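Local coordinates for protein VESB protease (Vibrio cholerae, PDB 4LK4) that probably cleaves peptide bonds within proteins as a secreted serine endopeptidase of the trypsin (S1) family, at residues A[134-139]-A[157-162]; A[170-175]-A[226-231]. The protein carries 1 engineered substitution. One frame throughout, in Å; residues are numbered along the deposited sequence.

Contact 1. Residues A[134-139]-A[157-162]; sequences PLTVAG and EVDVDL
Backbone hydrogen bonds join the two antiparallel strands at L135 with V160 and at V137 with V158. In the first pair the N of L135 meets the O of V160 at 2.8 Å, and the O of L135 accepts the N of V160 in return. In the second, the N of V137 to the O of V158 measures 3.0 Å. At the intervening non-hydrogen-bonded positions CA-H groups add contacts to carbonyl oxygens, the CA of E157 lying 3.2 Å from the O of V137. This pairing belongs to the second of the two beta-barrels of the trypsin fold: strand 202-205 flanks 134-139, and strand 184-189 flanks 157-162.

The polar contact lies on the face shared by T136, D159 and E157. T136 OG1 donates to D159 OD1; the modelled separation of 2.5 Å is very short, and its exact value is doubtful. T136 OG1 (chi1 -51°) and D159 CG (chi1 -79°) are each anti to the carbonyl carbon of their own residue, and the two side chains cross obliquely. D159 OD2 instead takes a salt bridge from K206 and a hydrogen bond from the N of I11, so both carboxylate oxygens are engaged. D161, farther along, forms a salt bridge to R10. E157 OE1 lies 3.8 Å from T136 CG2 and makes a weak hydrogen bond with W22 NE1.

Apolar contacts occupy the opposite face. V137 CG2 touches V160 CG2 at 3.8 Å, the two side chains crossing at about a right angle, while L135 CB lies 3.9 Å from that same V160 methyl. Next to them, I203 packs against L135, V137 and V160, F185 against L135 and L162, and L212 against L135.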
loop_
_atom_site.group_PDB
_atom_site.type_symbol
_atom_site.label_atom_id
_atom_site.label_comp_id
_atom_site.label_asym_id
_atom_site.label_seq_id
_atom_site.Cartn_x
_atom_site.Cartn_y
_atom_site.Cartn_z
ATOM N N PRO A 134 -11.547 -8.050 20.388
ATOM C CA PRO A 134 -12.480 -8.143 19.277
ATOM C C PRO A 134 -12.100 -7.193 18.144
ATOM O O PRO A 134 -11.827 -6.023 18.403
ATOM C CB PRO A 134 -13.814 -7.709 19.918
ATOM C CG PRO A 134 -13.633 -7.971 21.385
ATOM C CD PRO A 134 -12.218 -7.612 21.635
ATOM N N LEU A 135 -12.089 -7.687 16.907
ATOM C CA LEU A 135 -11.817 -6.855 15.759
ATOM C C LEU A 135 -12.902 -7.066 14.725
ATOM O O LEU A 135 -13.567 -8.097 14.721
ATOM C CB LEU A 135 -10.455 -7.225 15.151
ATOM C CG LEU A 135 -9.286 -7.340 16.138
ATOM C CD1 LEU A 135 -8.074 -7.898 15.407
ATOM C CD2 LEU A 135 -8.942 -6.001 16.742
ATOM N N THR A 136 -13.049 -6.090 13.825
ATOM C CA THR A 136 -13.998 -6.163 12.746
ATOM C C THR A 136 -13.336 -5.900 11.391
ATOM O O THR A 136 -12.683 -4.890 11.222
ATOM C CB THR A 136 -15.126 -5.143 12.958
ATOM O OG1 THR A 136 -15.673 -5.285 14.280
ATOM C CG2 THR A 136 -16.234 -5.357 11.934
ATOM N N VAL A 137 -13.580 -6.811 10.445
ATOM C CA VAL A 137 -13.087 -6.787 9.089
ATOM C C VAL A 137 -14.197 -6.368 8.165
ATOM O O VAL A 137 -15.348 -6.719 8.381
ATOM C CB VAL A 137 -12.729 -8.201 8.601
ATOM C CG1 VAL A 137 -11.984 -8.118 7.289
ATOM C CG2 VAL A 137 -11.844 -8.905 9.607
ATOM N N ALA A 138 -13.877 -5.667 7.096
ATOM C CA ALA A 138 -14.917 -5.231 6.175
ATOM C C ALA A 138 -14.457 -5.388 4.741
ATOM O O ALA A 138 -13.293 -5.184 4.424
ATOM C CB ALA A 138 -15.323 -3.794 6.453
ATOM N N GLY A 139 -15.384 -5.780 3.880
ATOM C CA GLY A 139 -15.099 -5.898 2.471
ATOM C C GLY A 139 -16.166 -6.698 1.773
ATOM O O GLY A 139 -17.123 -7.159 2.412
ATOM N N GLU A 157 -19.374 -7.103 6.656
ATOM C CA GLU A 157 -18.498 -7.022 7.803
ATOM C C GLU A 157 -18.586 -8.314 8.604
ATOM O O GLU A 157 -19.520 -9.074 8.439
ATOM C CB GLU A 157 -18.808 -5.791 8.662
ATOM C CG GLU A 157 -20.272 -5.585 9.028
ATOM C CD GLU A 157 -20.496 -4.470 10.042
ATOM O OE1 GLU A 157 -19.502 -4.023 10.643
ATOM O OE2 GLU A 157 -21.649 -4.032 10.260
ATOM N N VAL A 158 -17.588 -8.584 9.429
ATOM C CA VAL A 158 -17.616 -9.727 10.329
ATOM C C VAL A 158 -16.647 -9.508 11.488
ATOM O O VAL A 158 -15.619 -8.824 11.353
ATOM C CB VAL A 158 -17.267 -11.023 9.580
ATOM C CG1 VAL A 158 -15.844 -10.978 9.051
ATOM C CG2 VAL A 158 -17.500 -12.262 10.449
ATOM N N ASP A 159 -16.962 -10.073 12.633
ATOM C CA ASP A 159 -16.056 -9.982 13.756
ATOM C C ASP A 159 -15.104 -11.163 13.779
ATOM O O ASP A 159 -15.448 -12.266 13.379
ATOM C CB ASP A 159 -16.816 -9.848 15.063
ATOM C CG ASP A 159 -17.313 -8.415 15.302
ATOM O OD1 ASP A 159 -16.799 -7.466 14.647
ATOM O OD2 ASP A 159 -18.190 -8.226 16.174
ATOM N N VAL A 160 -13.889 -10.879 14.227
ATOM C CA VAL A 160 -12.850 -11.860 14.379
ATOM C C VAL A 160 -12.123 -11.530 15.659
ATOM O O VAL A 160 -12.120 -10.385 16.084
ATOM C CB VAL A 160 -11.857 -11.803 13.195
ATOM C CG1 VAL A 160 -12.554 -12.152 11.902
ATOM C CG2 VAL A 160 -11.232 -10.433 13.061
ATOM N N ASP A 161 -11.491 -12.529 16.254
ATOM C CA ASP A 161 -10.681 -12.344 17.484
ATOM C C ASP A 161 -9.175 -12.347 17.219
ATOM O O ASP A 161 -8.669 -13.197 16.479
ATOM C CB ASP A 161 -10.972 -13.467 18.475
ATOM C CG ASP A 161 -12.303 -13.306 19.179
ATOM O OD1 ASP A 161 -13.007 -12.292 18.951
ATOM O OD2 ASP A 161 -12.647 -14.209 19.980
ATOM N N LEU A 162 -8.447 -11.442 17.866
ATOM C CA LEU A 162 -6.978 -11.445 17.796
ATOM C C LEU A 162 -6.432 -12.753 18.367
ATOM O O LEU A 162 -6.897 -13.197 19.385
ATOM C CB LEU A 162 -6.406 -10.251 18.553
ATOM C CG LEU A 162 -4.911 -9.925 18.414
ATOM C CD1 LEU A 162 -4.430 -9.786 16.969
ATOM C CD2 LEU A 162 -4.614 -8.656 19.207
#

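Contact 2. Residues A[170-175]-A[226-231]; sequences IVMQHG and GTYGVY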
loop_
_atom_site.group_PDB
_atom_site.type_symbol
_atom_site.label_atom_id
_atom_site.label_comp_id
_atom_site.label_asym_id
_atom_site.label_seq_id
_atom_site.Cartn_x
_atom_site.Cartn_y
_atom_site.Cartn_z
ATOM N N ILE A 170 3.026 -20.537 14.458
ATOM C CA ILE A 170 3.025 -21.975 14.372
ATOM C C ILE A 170 1.993 -22.463 13.355
ATOM O O ILE A 170 2.279 -23.374 12.556
ATOM C CB ILE A 170 2.792 -22.585 15.764
ATOM C CG1 ILE A 170 4.100 -22.480 16.565
ATOM C CG2 ILE A 170 2.296 -24.031 15.669
ATOM C CD1 ILE A 170 3.900 -22.536 18.067
ATOM N N VAL A 171 0.803 -21.861 13.380
ATOM C CA VAL A 171 -0.293 -22.347 12.557
ATOM C C VAL A 171 -0.093 -21.929 11.108
ATOM O O VAL A 171 -0.232 -22.750 10.200
ATOM C CB VAL A 171 -1.647 -21.838 13.079
ATOM C CG1 VAL A 171 -2.775 -22.284 12.160
ATOM C CG2 VAL A 171 -1.885 -22.355 14.497
ATOM N N MET A 172 0.263 -20.662 10.904
ATOM C CA MET A 172 0.299 -20.079 9.567
ATOM C C MET A 172 1.689 -20.057 8.904
ATOM O O MET A 172 1.788 -20.190 7.686
ATOM C CB MET A 172 -0.322 -18.685 9.618
ATOM C CG MET A 172 -1.803 -18.684 10.037
ATOM S SD MET A 172 -2.822 -19.845 9.100
ATOM C CE MET A 172 -2.895 -19.070 7.508
ATOM N N GLN A 173 2.744 -19.906 9.701
ATOM C CA GLN A 173 4.107 -19.989 9.226
ATOM C C GLN A 173 4.410 -18.932 8.144
ATOM O O GLN A 173 4.326 -17.749 8.426
ATOM C CB GLN A 173 4.388 -21.417 8.769
ATOM C CG GLN A 173 4.009 -22.466 9.804
ATOM C CD GLN A 173 4.814 -23.742 9.668
ATOM O OE1 GLN A 173 6.052 -23.716 9.697
ATOM N NE2 GLN A 173 4.123 -24.867 9.497
ATOM N N HIS A 174 4.771 -19.339 6.929
ATOM C CA HIS A 174 5.077 -18.414 5.840
ATOM C C HIS A 174 5.765 -17.123 6.315
ATOM O O HIS A 174 5.383 -15.992 5.962
ATOM C CB HIS A 174 3.824 -18.184 4.994
ATOM C CG HIS A 174 3.358 -19.427 4.298
ATOM N ND1 HIS A 174 2.731 -20.462 4.959
ATOM C CD2 HIS A 174 3.493 -19.835 3.013
ATOM C CE1 HIS A 174 2.475 -21.441 4.110
ATOM N NE2 HIS A 174 2.932 -21.089 2.922
ATOM N N GLY A 175 6.796 -17.333 7.137
ATOM C CA GLY A 175 7.699 -16.267 7.572
ATOM C C GLY A 175 7.118 -15.290 8.577
ATOM O O GLY A 175 7.665 -14.200 8.760
ATOM N N GLY A 226 -9.070 -25.125 9.399
ATOM C CA GLY A 226 -8.127 -25.040 10.507
ATOM C C GLY A 226 -7.009 -24.027 10.309
ATOM O O GLY A 226 -5.850 -24.319 10.566
ATOM N N THR A 227 -7.371 -22.827 9.856
ATOM C CA THR A 227 -6.438 -21.703 9.674
ATOM C C THR A 227 -7.020 -20.356 10.211
ATOM O O THR A 227 -8.246 -20.189 10.403
ATOM C CB THR A 227 -6.130 -21.483 8.177
ATOM O OG1 THR A 227 -7.337 -21.069 7.505
ATOM C CG2 THR A 227 -5.545 -22.782 7.493
ATOM N N TYR A 228 -6.111 -19.419 10.436
ATOM C CA TYR A 228 -6.423 -18.050 10.764
ATOM C C TYR A 228 -6.317 -17.172 9.518
ATOM O O TYR A 228 -5.753 -17.580 8.509
ATOM C CB TYR A 228 -5.380 -17.518 11.761
ATOM C CG TYR A 228 -5.173 -18.375 12.985
ATOM C CD1 TYR A 228 -6.263 -18.860 13.714
ATOM C CD2 TYR A 228 -3.898 -18.649 13.444
ATOM C CE1 TYR A 228 -6.079 -19.635 14.843
ATOM C CE2 TYR A 228 -3.697 -19.430 14.568
ATOM C CZ TYR A 228 -4.791 -19.917 15.271
ATOM O OH TYR A 228 -4.592 -20.691 16.392
ATOM N N GLY A 229 -6.820 -15.948 9.613
ATOM C CA GLY A 229 -6.598 -14.933 8.604
ATOM C C GLY A 229 -5.376 -14.152 9.030
ATOM O O GLY A 229 -5.147 -13.948 10.227
ATOM N N VAL A 230 -4.585 -13.720 8.039
ATOM C CA VAL A 230 -3.367 -12.990 8.291
ATOM C C VAL A 230 -3.512 -11.560 7.794
ATOM O O VAL A 230 -3.941 -11.326 6.668
ATOM C CB VAL A 230 -2.221 -13.690 7.594
ATOM C CG1 VAL A 230 -0.951 -12.892 7.745
ATOM C CG2 VAL A 230 -2.064 -15.087 8.164
ATOM N N TYR A 231 -3.125 -10.614 8.639
ATOM C CA TYR A 231 -3.395 -9.196 8.417
ATOM C C TYR A 231 -2.108 -8.415 8.563
ATOM O O TYR A 231 -1.363 -8.600 9.528
ATOM C CB TYR A 231 -4.422 -8.691 9.434
ATOM C CG TYR A 231 -5.725 -9.447 9.385
ATOM C CD1 TYR A 231 -5.890 -10.643 10.065
ATOM C CD2 TYR A 231 -6.782 -8.975 8.627
ATOM C CE1 TYR A 231 -7.062 -11.356 9.972
ATOM C CE2 TYR A 231 -7.967 -9.657 8.544
ATOM C CZ TYR A 231 -8.104 -10.846 9.209
ATOM O OH TYR A 231 -9.317 -11.475 9.115
#
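M172, the last residue of helix 165-172, folds its side chain over T227, Y228 and V230. CG starts anti to the carbonyl carbon, and the chain then bends at chi2 (-50°) and chi3 (-71°), setting the sulfur and terminal methyl against the backbone of Y228. SD accepts a weak hydrogen bond from the N of Y228 at 3.6 Å, and CE lies 3.4 Å from the O of the same residue. Nearer the helix, M172 CG touches both Y228 CD2 and V230 CG2, 4.1 Å from the latter. The sulfur also meets T227 CB, the side chains of M172 and T227 crossing at about a right angle.

V171 reaches the outer part of the tyrosine. Its CG2 methyl approaches Y228 CE2 at 3.4 Å and lies near the hydroxyl oxygen as well, while CB and CG1 pack beside CE2 and CD2. V171 CG2 and M172 CG both come at the ring obliquely, and V163 touches the same tyrosine.

Beyond the helix end, the M172 carbonyl is held by H174 ND1 at 2.9 Å; the oxygen lies in the imidazole plane, and that ring packs edge-to-face with W217. The C168-C186 disulfide anchors the same helix to strand 184-189, and M172 also touches C186. The GVY sequence of strand 229-231 matches the one that, in trypsin relatives, borders the primary specificity pocket. Here the helix meets that region mainly through dispersion forces, with the thioether a soft acceptor for one amide and its methyl, probably slightly positive, facing a carbonyl oxygen.

Along the chain, contact 1 comes first: strand 134-139 pairs with 157-162, closing a loop of 17 residues that is partly disordered. Helix 165-172 follows almost at once, and its end opens contact 2, which closes only after the chain has run through strands 184-189, 202-205 and 211-216 to reach 226-231. The two loops therefore stand in series, neither nesting nor crossing. Both contacts reach one curled antiparallel sheet, contact 1 by joining two of its strands and contact 2 by fastening the helix at the entry to strand 229-233. Their segments touch where V137 CG2 of 134-139 packs 3.6 Å from Y231 OH of 226-231.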